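Local coordinates for protein pyroglutatmate porin OpdO (Pseudomonas aeruginosa, PDB 3SZV) that forms a beta-barrel channel of the outer membrane that probably lets small carboxylates such as pyroglutamate pass, at residues S26-N31 / I393-L398; G75-K80 / D105-G110; L122-L127 / R147-D152; P327-M332 / L358-Q363. All coordinates share one frame; numbering follows the deposited sequence.

From the N terminus, the first barrel strand, 24-38, is joined to the last, 387-399, at contact 1; that pairing closes almost the whole chain into a ring, and the other three contacts nest inside it. Contact 2 comes next, pairing consecutive wall strands 67-81 and 106-117 across a long connection. Contact 3 follows in series, closing the loop between strands 120-124 and 149-156; it touches contact 2, because strands 106-117 and 120-124 are neighbours. Contact 4 lies far along the chain, at the open end of the hairpin 329-343/346-361, on the opposite side of the chain's centre from contact 3. None of the loops cross.

Contact 1 (S26-N31 / I393-L398); sequences SLELRN and ILSYSL
Leu29 and Tyr396 pair across the seam where the first barrel strand, 24-38, meets the last, 387-399, and so close the outer-membrane beta barrel. The strand segments run antiparallel with their axes 4.6 Å apart at closest. Leu29 N donates to Tyr396 O over 2.7 Å, nearly straight at 173°, and Tyr396 N answers to Leu29 O; Leu27 with Leu398 and Asn31 with Leu394 repeat the reciprocal pattern. Those six side chains share one face, largely apolar and with a detergent molecule near Leu27, consistent with the lipid side.

Glu28 points to the other face, beside Ser395 and Ser397. Its CG stands anti to the backbone N (chi1 179°), and from there the chain runs out extended. CB lies 3.6 Å from Ser397 OG and CG 3.5 Å from that same oxygen. CD then sits equally far from the hydroxyls of Ser395 and Ser397. At the tip, OE2 takes Arg30 NE at 2.6 Å; OE2 lies close to the guanidinium plane, whereas NE approaches it from above the carboxylate, 62° out of the carboxylate plane. Ser395 OG is 3.1 Å from OE2, a doubtful bond, since that serine has two conformers and its proton another acceptor. From Arg30 NH2, OE1 receives a weak bond at 3.4 Å, and it also forms a salt bridge with Arg57 NH1, while Arg30 NH2 reaches Asp138.

The seam is thus two-faced: largely apolar on one side, and on the other a buried carboxylate held between two arginines, which would tend to keep it charged.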
# COMPACT_ATOMS: atom_id res chain seq x y z
N SER A 26 -16.86 -1.24 12.43
CA SER A 26 -16.08 -0.19 13.06
C SER A 26 -16.31 1.14 12.38
O SER A 26 -16.72 1.20 11.21
CB SER A 26 -14.59 -0.54 13.02
OG SER A 26 -14.12 -0.56 11.68
N LEU A 27 -16.04 2.21 13.10
CA LEU A 27 -16.11 3.55 12.52
C LEU A 27 -14.79 4.25 12.77
O LEU A 27 -14.31 4.30 13.90
CB LEU A 27 -17.25 4.35 13.16
CG LEU A 27 -17.32 5.82 12.74
CD1 LEU A 27 -17.59 5.93 11.25
CD2 LEU A 27 -18.40 6.54 13.54
N GLU A 28 -14.21 4.77 11.70
CA GLU A 28 -12.98 5.55 11.84
C GLU A 28 -13.22 7.01 11.46
O GLU A 28 -13.88 7.31 10.46
CB GLU A 28 -11.84 4.97 10.99
CG GLU A 28 -10.56 5.78 11.11
CD GLU A 28 -9.45 5.29 10.20
OE1 GLU A 28 -9.66 4.30 9.48
OE2 GLU A 28 -8.37 5.91 10.21
N LEU A 29 -12.69 7.91 12.28
CA LEU A 29 -12.72 9.34 11.98
C LEU A 29 -11.31 9.77 11.63
O LEU A 29 -10.37 9.40 12.31
CB LEU A 29 -13.20 10.14 13.19
CG LEU A 29 -14.70 10.29 13.44
CD1 LEU A 29 -15.48 9.02 13.16
CD2 LEU A 29 -14.95 10.78 14.86
N ARG A 30 -11.17 10.55 10.56
CA ARG A 30 -9.86 11.06 10.16
C ARG A 30 -9.95 12.52 9.87
O ARG A 30 -10.82 12.97 9.11
CB ARG A 30 -9.38 10.36 8.90
CG ARG A 30 -8.98 8.96 9.10
CD ARG A 30 -8.29 8.49 7.84
NE ARG A 30 -8.14 7.06 7.84
CZ ARG A 30 -7.71 6.36 6.80
NH1 ARG A 30 -7.37 6.99 5.68
NH2 ARG A 30 -7.60 5.05 6.89
N ASN A 31 -9.04 13.29 10.45
CA ASN A 31 -8.95 14.70 10.16
C ASN A 31 -7.56 14.90 9.57
O ASN A 31 -6.55 14.59 10.21
CB ASN A 31 -9.16 15.51 11.43
CG ASN A 31 -9.22 17.00 11.15
OD1 ASN A 31 -8.20 17.68 11.17
ND2 ASN A 31 -10.41 17.50 10.87
N ILE A 393 -2.24 14.29 10.64
CA ILE A 393 -3.39 13.39 10.59
C ILE A 393 -3.85 13.05 12.00
O ILE A 393 -3.08 12.54 12.82
CB ILE A 393 -3.05 12.08 9.85
CG1 ILE A 393 -2.32 12.38 8.53
CG2 ILE A 393 -4.31 11.26 9.61
CD1 ILE A 393 -0.81 12.30 8.63
N LEU A 394 -5.11 13.37 12.28
CA LEU A 394 -5.75 12.95 13.52
C LEU A 394 -6.68 11.80 13.18
O LEU A 394 -7.45 11.87 12.22
CB LEU A 394 -6.55 14.10 14.14
CG LEU A 394 -5.79 15.18 14.91
CD1 LEU A 394 -4.59 15.69 14.14
CD2 LEU A 394 -6.74 16.33 15.24
N SER A 395 -6.62 10.72 13.96
CA SER A 395 -7.41 9.53 13.68
C SER A 395 -8.03 8.96 14.94
O SER A 395 -7.43 9.01 16.02
CB SER A 395 -6.54 8.47 13.00
OG SER A 395 -7.29 7.30 12.71
N TYR A 396 -9.23 8.44 14.81
CA TYR A 396 -9.89 7.79 15.94
C TYR A 396 -10.76 6.67 15.41
O TYR A 396 -11.59 6.89 14.53
CB TYR A 396 -10.76 8.78 16.74
CG TYR A 396 -11.45 8.13 17.92
CD1 TYR A 396 -10.76 7.91 19.10
CD2 TYR A 396 -12.77 7.74 17.84
CE1 TYR A 396 -11.39 7.32 20.19
CE2 TYR A 396 -13.41 7.15 18.92
CZ TYR A 396 -12.70 6.94 20.09
OH TYR A 396 -13.32 6.35 21.17
N SER A 397 -10.57 5.48 15.95
CA SER A 397 -11.36 4.33 15.53
C SER A 397 -12.15 3.80 16.70
O SER A 397 -11.63 3.68 17.81
CB SER A 397 -10.47 3.22 14.97
OG SER A 397 -9.91 3.61 13.72
N LEU A 398 -13.40 3.46 16.42
CA LEU A 398 -14.30 2.94 17.42
C LEU A 398 -14.84 1.60 16.92
O LEU A 398 -15.38 1.52 15.82
CB LEU A 398 -15.48 3.90 17.61
CG LEU A 398 -16.57 3.48 18.58
CD1 LEU A 398 -15.99 3.32 19.98
CD2 LEU A 398 -17.70 4.49 18.56

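Contact 2 (G75-K80 / D105-G110). With C8E ((hydroxyethyloxy)tri(ethyloxy)octane), chain C.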
# COMPACT_ATOMS: atom_id res chain seq x y z
N GLY A 75 -18.24 2.24 3.88
CA GLY A 75 -18.86 3.53 3.65
C GLY A 75 -17.82 4.61 3.88
O GLY A 75 -17.18 4.66 4.93
N LEU A 76 -17.66 5.46 2.88
CA LEU A 76 -16.67 6.53 2.92
C LEU A 76 -17.36 7.87 2.77
O LEU A 76 -18.25 8.03 1.93
CB LEU A 76 -15.68 6.38 1.77
CG LEU A 76 -14.90 5.07 1.72
CD1 LEU A 76 -14.07 5.01 0.45
CD2 LEU A 76 -14.03 4.92 2.95
N LEU A 77 -16.96 8.84 3.57
CA LEU A 77 -17.52 10.17 3.47
C LEU A 77 -16.42 11.15 3.79
O LEU A 77 -15.74 11.03 4.81
CB LEU A 77 -18.69 10.35 4.45
CG LEU A 77 -19.33 11.73 4.53
CD1 LEU A 77 -19.92 12.13 3.19
CD2 LEU A 77 -20.41 11.73 5.61
N GLY A 78 -16.21 12.11 2.90
CA GLY A 78 -15.22 13.14 3.13
C GLY A 78 -15.74 14.50 2.74
O GLY A 78 -16.57 14.63 1.84
N PHE A 79 -15.26 15.52 3.43
CA PHE A 79 -15.53 16.87 3.00
C PHE A 79 -14.41 17.81 3.38
O PHE A 79 -13.76 17.65 4.42
CB PHE A 79 -16.88 17.38 3.52
CG PHE A 79 -17.11 17.14 4.98
CD1 PHE A 79 -17.78 16.00 5.41
CD2 PHE A 79 -16.70 18.06 5.92
CE1 PHE A 79 -18.01 15.78 6.75
CE2 PHE A 79 -16.92 17.84 7.27
CZ PHE A 79 -17.59 16.70 7.68
N LYS A 80 -14.16 18.78 2.51
CA LYS A 80 -13.12 19.76 2.75
C LYS A 80 -13.57 20.77 3.80
O LYS A 80 -14.75 21.10 3.92
CB LYS A 80 -12.71 20.46 1.45
CG LYS A 80 -11.79 19.60 0.57
CD LYS A 80 -11.28 20.37 -0.64
CE LYS A 80 -12.41 20.76 -1.58
NZ LYS A 80 -13.20 19.57 -2.02
N ASP A 105 -14.40 15.42 -1.33
CA ASP A 105 -15.75 15.90 -1.04
C ASP A 105 -16.75 14.97 -1.70
O ASP A 105 -17.31 15.25 -2.76
CB ASP A 105 -15.92 17.34 -1.51
CG ASP A 105 -15.78 18.34 -0.38
OD1 ASP A 105 -16.82 18.75 0.18
OD2 ASP A 105 -14.64 18.72 -0.04
N TYR A 106 -16.97 13.82 -1.07
CA TYR A 106 -17.80 12.80 -1.66
C TYR A 106 -18.25 11.79 -0.63
O TYR A 106 -17.77 11.77 0.51
CB TYR A 106 -17.05 12.09 -2.80
CG TYR A 106 -15.90 11.17 -2.40
CD1 TYR A 106 -16.13 9.85 -2.04
CD2 TYR A 106 -14.59 11.61 -2.44
CE1 TYR A 106 -15.09 8.99 -1.71
CE2 TYR A 106 -13.53 10.77 -2.12
CZ TYR A 106 -13.79 9.46 -1.75
OH TYR A 106 -12.74 8.62 -1.43
N ALA A 107 -19.19 10.96 -1.05
CA ALA A 107 -19.64 9.84 -0.26
C ALA A 107 -19.67 8.64 -1.18
O ALA A 107 -20.05 8.76 -2.35
CB ALA A 107 -21.02 10.12 0.30
N LYS A 108 -19.27 7.49 -0.67
CA LYS A 108 -19.34 6.27 -1.45
C LYS A 108 -19.58 5.07 -0.57
O LYS A 108 -19.00 4.94 0.51
CB LYS A 108 -18.07 6.06 -2.28
CG LYS A 108 -18.19 4.83 -3.19
CD LYS A 108 -17.16 4.81 -4.29
CE LYS A 108 -17.64 3.96 -5.47
NZ LYS A 108 -18.69 4.64 -6.28
N LEU A 109 -20.46 4.19 -1.04
CA LEU A 109 -20.69 2.91 -0.39
C LEU A 109 -20.26 1.82 -1.34
O LEU A 109 -20.69 1.78 -2.50
CB LEU A 109 -22.17 2.76 -0.02
CG LEU A 109 -22.60 1.44 0.63
CD1 LEU A 109 -21.89 1.22 1.95
CD2 LEU A 109 -24.11 1.42 0.83
N GLY A 110 -19.40 0.93 -0.87
CA GLY A 110 -18.91 -0.16 -1.70
C GLY A 110 -19.18 -1.51 -1.06
O GLY A 110 -18.85 -1.73 0.10
C1 C8E C . -25.62 8.14 -5.95
C2 C8E C . -25.35 7.76 -4.50
C3 C8E C . -25.49 6.26 -4.30
C4 C8E C . -25.66 5.92 -2.82
C5 C8E C . -24.46 6.40 -2.02
C6 C8E C . -24.58 6.10 -0.52
C7 C8E C . -23.35 6.61 0.23
C8 C8E C . -23.26 6.09 1.66
O9 C8E C . -22.17 6.70 2.34
C10 C8E C . -22.08 6.30 3.70
C11 C8E C . -20.92 7.00 4.41
O12 C8E C . -20.83 6.56 5.75
C13 C8E C . -19.60 6.91 6.38
C16 C8E C . -20.55 8.97 9.74
C17 C8E C . -21.81 9.77 9.46
O18 C8E C . -21.75 11.02 10.10
C19 C8E C . -21.02 11.97 9.36
C20 C8E C . -21.97 12.75 8.46
O21 C8E C . -21.91 14.12 8.76
O HOH W 1 -16.96 20.86 2.34
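Two consecutive strands of the beta-barrel wall, 67-81 and 106-117, pair here near the start of their long connection, with Leu76 facing Lys108 and Gly78 facing Tyr106 as antiparallel hydrogen-bonded pairs. Leu76 N donates to Lys108 O at 2.8 Å and the other bonds follow in register. On the barrel surface, Leu77 CD1 rests on Ala107 CB at 3.7 Å. The detergent C8E lies along this face: Leu77 CD2 meets C20, at the hydroxyethyl end, at 3.4 Å, and Leu109 CB meets C8, the octyl carbon joined to ether oxygen O9, at 3.9 Å. Tyr106 and Leu76 turn to the other face, where the Tyr106 hydroxyl is bonded to Asn172 O.

A salt bridge and a backbone bond close the end of the pair. The Lys80 chain bends at chi3 (-64°) and again at chi4, curling back across the Asp105 side chain at about a right angle. Asp105 OD2 thereby meets two donors from opposite faces of the carboxylate, Lys80 N and, in the salt bridge, Lys80 NZ, each at 2.6 Å; NZ also bonds Gln103 O. Asp105 OD1 takes a water's proton at 3.0 Å; that water also donates to Lys80 O at 2.7 Å.

Contact 3 (L122-L127 / R147-D152)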
# COMPACT_ATOMS: atom_id res chain seq x y z
N LEU A 122 -12.59 -15.89 -1.51
CA LEU A 122 -12.83 -15.10 -2.71
C LEU A 122 -13.63 -13.86 -2.33
O LEU A 122 -14.63 -13.95 -1.61
CB LEU A 122 -13.63 -15.93 -3.72
CG LEU A 122 -14.12 -15.17 -4.96
CD1 LEU A 122 -12.95 -14.73 -5.81
CD2 LEU A 122 -15.06 -16.06 -5.78
N LYS A 123 -13.17 -12.71 -2.82
CA LYS A 123 -13.87 -11.43 -2.64
C LYS A 123 -14.16 -10.84 -4.01
O LYS A 123 -13.29 -10.83 -4.89
CB LYS A 123 -13.01 -10.45 -1.84
CG LYS A 123 -12.85 -10.82 -0.38
CD LYS A 123 -11.98 -9.80 0.33
CE LYS A 123 -11.74 -10.21 1.78
NZ LYS A 123 -11.04 -9.13 2.52
N VAL A 124 -15.37 -10.35 -4.19
CA VAL A 124 -15.79 -9.74 -5.44
C VAL A 124 -16.49 -8.41 -5.17
O VAL A 124 -17.47 -8.35 -4.41
CB VAL A 124 -16.77 -10.66 -6.20
CG1 VAL A 124 -17.25 -9.98 -7.47
CG2 VAL A 124 -16.10 -12.00 -6.52
N GLY A 125 -15.99 -7.34 -5.78
CA GLY A 125 -16.57 -6.02 -5.63
C GLY A 125 -15.50 -5.01 -5.25
O GLY A 125 -14.49 -4.90 -5.93
N ALA A 126 -15.73 -4.27 -4.16
CA ALA A 126 -14.73 -3.31 -3.69
C ALA A 126 -13.57 -4.05 -3.04
O ALA A 126 -13.77 -4.91 -2.17
CB ALA A 126 -15.38 -2.33 -2.69
N LEU A 127 -12.35 -3.71 -3.45
CA LEU A 127 -11.15 -4.38 -2.95
C LEU A 127 -10.12 -3.37 -2.47
O LEU A 127 -9.99 -2.27 -3.01
CB LEU A 127 -10.50 -5.22 -4.05
CG LEU A 127 -11.39 -6.31 -4.63
CD1 LEU A 127 -10.68 -6.95 -5.82
CD2 LEU A 127 -11.75 -7.36 -3.58
N ARG A 147 -12.04 -2.14 -8.15
CA ARG A 147 -13.19 -2.99 -8.43
C ARG A 147 -12.66 -4.27 -9.06
O ARG A 147 -11.90 -4.22 -10.03
CB ARG A 147 -14.17 -2.31 -9.38
CG ARG A 147 -15.51 -3.04 -9.46
CD ARG A 147 -16.49 -2.35 -10.38
NE ARG A 147 -16.30 -2.77 -11.77
CZ ARG A 147 -17.23 -2.65 -12.71
NH1 ARG A 147 -18.41 -2.11 -12.41
NH2 ARG A 147 -16.99 -3.08 -13.94
N GLY A 148 -13.06 -5.42 -8.53
CA GLY A 148 -12.64 -6.66 -9.15
C GLY A 148 -12.88 -7.88 -8.30
O GLY A 148 -13.72 -7.87 -7.39
N ALA A 149 -12.14 -8.94 -8.60
CA ALA A 149 -12.22 -10.18 -7.86
C ALA A 149 -10.83 -10.55 -7.37
O ALA A 149 -9.85 -10.43 -8.12
CB ALA A 149 -12.80 -11.29 -8.73
N LEU A 150 -10.74 -10.98 -6.12
CA LEU A 150 -9.47 -11.33 -5.48
C LEU A 150 -9.62 -12.67 -4.80
O LEU A 150 -10.53 -12.88 -3.99
CB LEU A 150 -9.08 -10.26 -4.45
CG LEU A 150 -7.90 -10.59 -3.53
CD1 LEU A 150 -6.59 -10.64 -4.32
CD2 LEU A 150 -7.79 -9.57 -2.39
N LEU A 151 -8.73 -13.60 -5.14
CA LEU A 151 -8.76 -14.94 -4.58
C LEU A 151 -7.50 -15.17 -3.75
O LEU A 151 -6.39 -14.86 -4.20
CB LEU A 151 -8.85 -15.98 -5.70
CG LEU A 151 -8.86 -17.45 -5.29
CD1 LEU A 151 -10.06 -17.79 -4.41
CD2 LEU A 151 -8.84 -18.32 -6.54
N ASP A 152 -7.67 -15.72 -2.56
CA ASP A 152 -6.57 -16.00 -1.65
C ASP A 152 -6.67 -17.45 -1.21
O ASP A 152 -7.64 -17.83 -0.57
CB ASP A 152 -6.65 -15.07 -0.44
CG ASP A 152 -5.43 -15.15 0.46
OD1 ASP A 152 -5.08 -16.25 0.92
OD2 ASP A 152 -4.81 -14.09 0.71
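Leu127 and Gly148 touch where two strands of the beta barrel, 120-124 and 149-156, reach the loop that connects them. Leu127 CG is anti to the carbonyl carbon (chi1 -59°), which lays CD1 over the Gly148 peptide, 3.4 Å from Gly148 C. The same methyl meets Leu150 CB at 3.9 Å, the two leucine side chains crossing obliquely.

Beneath this, Gly125 and Gly148 form a reciprocal pair: Gly125 N donates to Gly148 O at 2.8 Å and Gly148 N returns to Gly125 O at 3.0 Å. Both glycines have large positive phi angles (129° and 167°), at which a CB would jam against the preceding carbonyl oxygen, and the chain turns a corner at each. Lys123 and Leu150 make the next pair along the strands. On the outer surface Val124 CG2 packs on Ala149 CB at 4.0 Å, and Leu122 CB on Leu151 CD1, with a detergent molecule beside Ala149.

Further out, strand 159-170 backs the Leu127 cluster, with Leu166 against Leu127 and Ala164 against Leu150. The loop springing from these corners touches Leu76 and Tyr106 on the face of their strands opposite the detergent, consistent with the inward-folded third loop of porins. At the loop's return, Arg147 NE forms a salt bridge with Asp167 OD1.

Contact 4 (P327-M332 / L358-Q363)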
# COMPACT_ATOMS: atom_id res chain seq x y z
N PRO A 327 4.43 4.68 25.90
CA PRO A 327 3.96 3.73 24.88
C PRO A 327 3.26 4.25 23.60
O PRO A 327 3.37 3.61 22.56
CB PRO A 327 3.03 2.79 25.68
CG PRO A 327 2.76 3.50 26.97
CD PRO A 327 3.96 4.33 27.25
N GLY A 328 2.58 5.38 23.64
CA GLY A 328 1.88 5.82 22.43
C GLY A 328 2.77 6.55 21.43
O GLY A 328 2.35 6.83 20.31
N LEU A 329 4.00 6.82 21.84
CA LEU A 329 4.86 7.75 21.10
C LEU A 329 5.76 7.04 20.11
O LEU A 329 6.35 6.00 20.42
CB LEU A 329 5.70 8.54 22.10
CG LEU A 329 6.52 9.73 21.59
CD1 LEU A 329 5.62 10.74 20.92
CD2 LEU A 329 7.27 10.35 22.76
N SER A 330 5.93 7.64 18.93
CA SER A 330 6.74 7.04 17.87
C SER A 330 7.55 8.11 17.15
O SER A 330 7.11 9.25 17.01
CB SER A 330 5.85 6.31 16.86
OG SER A 330 4.89 7.19 16.30
N PHE A 331 8.74 7.72 16.70
CA PHE A 331 9.58 8.60 15.89
C PHE A 331 10.19 7.77 14.77
O PHE A 331 10.67 6.66 15.00
CB PHE A 331 10.71 9.19 16.74
CG PHE A 331 11.69 10.02 15.95
CD1 PHE A 331 11.43 11.35 15.66
CD2 PHE A 331 12.87 9.45 15.46
CE1 PHE A 331 12.33 12.11 14.93
CE2 PHE A 331 13.78 10.22 14.73
CZ PHE A 331 13.50 11.55 14.46
N MET A 332 10.17 8.33 13.57
CA MET A 332 10.89 7.75 12.44
C MET A 332 11.55 8.87 11.64
O MET A 332 10.95 9.94 11.46
CB MET A 332 9.94 6.96 11.55
CG MET A 332 10.63 6.30 10.35
SD MET A 332 10.85 7.34 8.88
CE MET A 332 9.15 7.49 8.35
N LEU A 358 6.45 11.95 13.44
CA LEU A 358 6.31 11.98 14.88
C LEU A 358 4.86 11.66 15.17
O LEU A 358 3.96 12.25 14.57
CB LEU A 358 6.62 13.37 15.42
CG LEU A 358 7.73 13.55 16.46
CD1 LEU A 358 7.69 14.97 17.00
CD2 LEU A 358 7.60 12.54 17.58
N GLY A 359 4.61 10.73 16.08
CA GLY A 359 3.23 10.37 16.35
C GLY A 359 2.95 10.03 17.79
O GLY A 359 3.85 9.62 18.53
N TYR A 360 1.71 10.23 18.21
CA TYR A 360 1.28 9.79 19.52
C TYR A 360 -0.13 9.24 19.46
O TYR A 360 -1.02 9.85 18.86
CB TYR A 360 1.31 10.91 20.54
CG TYR A 360 1.09 10.38 21.93
CD1 TYR A 360 2.07 9.60 22.54
CD2 TYR A 360 -0.08 10.63 22.62
CE1 TYR A 360 1.89 9.10 23.81
CE2 TYR A 360 -0.27 10.13 23.89
CZ TYR A 360 0.71 9.37 24.48
OH TYR A 360 0.53 8.87 25.75
N VAL A 361 -0.32 8.10 20.11
CA VAL A 361 -1.64 7.50 20.23
C VAL A 361 -2.00 7.45 21.71
O VAL A 361 -1.23 6.93 22.53
CB VAL A 361 -1.68 6.09 19.63
CG1 VAL A 361 -3.05 5.46 19.84
CG2 VAL A 361 -1.35 6.14 18.15
N VAL A 362 -3.15 8.01 22.07
CA VAL A 362 -3.57 8.05 23.47
C VAL A 362 -3.81 6.64 24.00
O VAL A 362 -4.48 5.82 23.36
CB VAL A 362 -4.82 8.92 23.67
CG1 VAL A 362 -5.28 8.89 25.12
CG2 VAL A 362 -4.54 10.35 23.21
N GLN A 363 -3.25 6.35 25.17
CA GLN A 363 -3.24 5.00 25.72
C GLN A 363 -4.41 4.73 26.66
O GLN A 363 -4.86 3.59 26.76
CB GLN A 363 -1.94 4.75 26.47
CG GLN A 363 -0.70 4.89 25.60
CD GLN A 363 -0.65 3.85 24.49
OE1 GLN A 363 -0.41 2.67 24.75
NE2 GLN A 363 -0.89 4.28 23.26
O HOH W 2 2.42 7.24 26.58
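This is a backbone pairing at the open end of a beta hairpin, strands 329-343 and 346-361 of the barrel wall, where Gly328 meets Tyr360, Val361 and Gln363. Ser330 and Gly359 form the reciprocal hydrogen-bonded pair, Ser330 N to Gly359 O at 2.9 Å and Gly359 N back to Ser330 O at 3.1 Å. Beyond it the geometry departs further: Val361 N reaches Gly328 O at 3.0 Å from above the carbonyl plane, with a C=O...N angle of only 118°.

Gly328 is hemmed in closely; a CB there would run into Val361 O and the Tyr360 ring. Tyr360 CD1 lies 3.3 Å from Gly328 C, and Leu329 CB lies in the plane of the same ring, at its edge, 3.8 Å from Tyr360 CD1. Along the same face, Leu358 CG sits at the edge of the Phe331 ring. The Gln363 chain bends at chi2 (-64°), carrying its amide back to the strand end, where NE2 donates to Val361 O at 2.8 Å and OE1 lies against Pro327 CB. Near the plane of the Tyr360 ring, a water lies 2.6 Å from Tyr360 OH and takes a weak bond from Gly328 N at 3.5 Å.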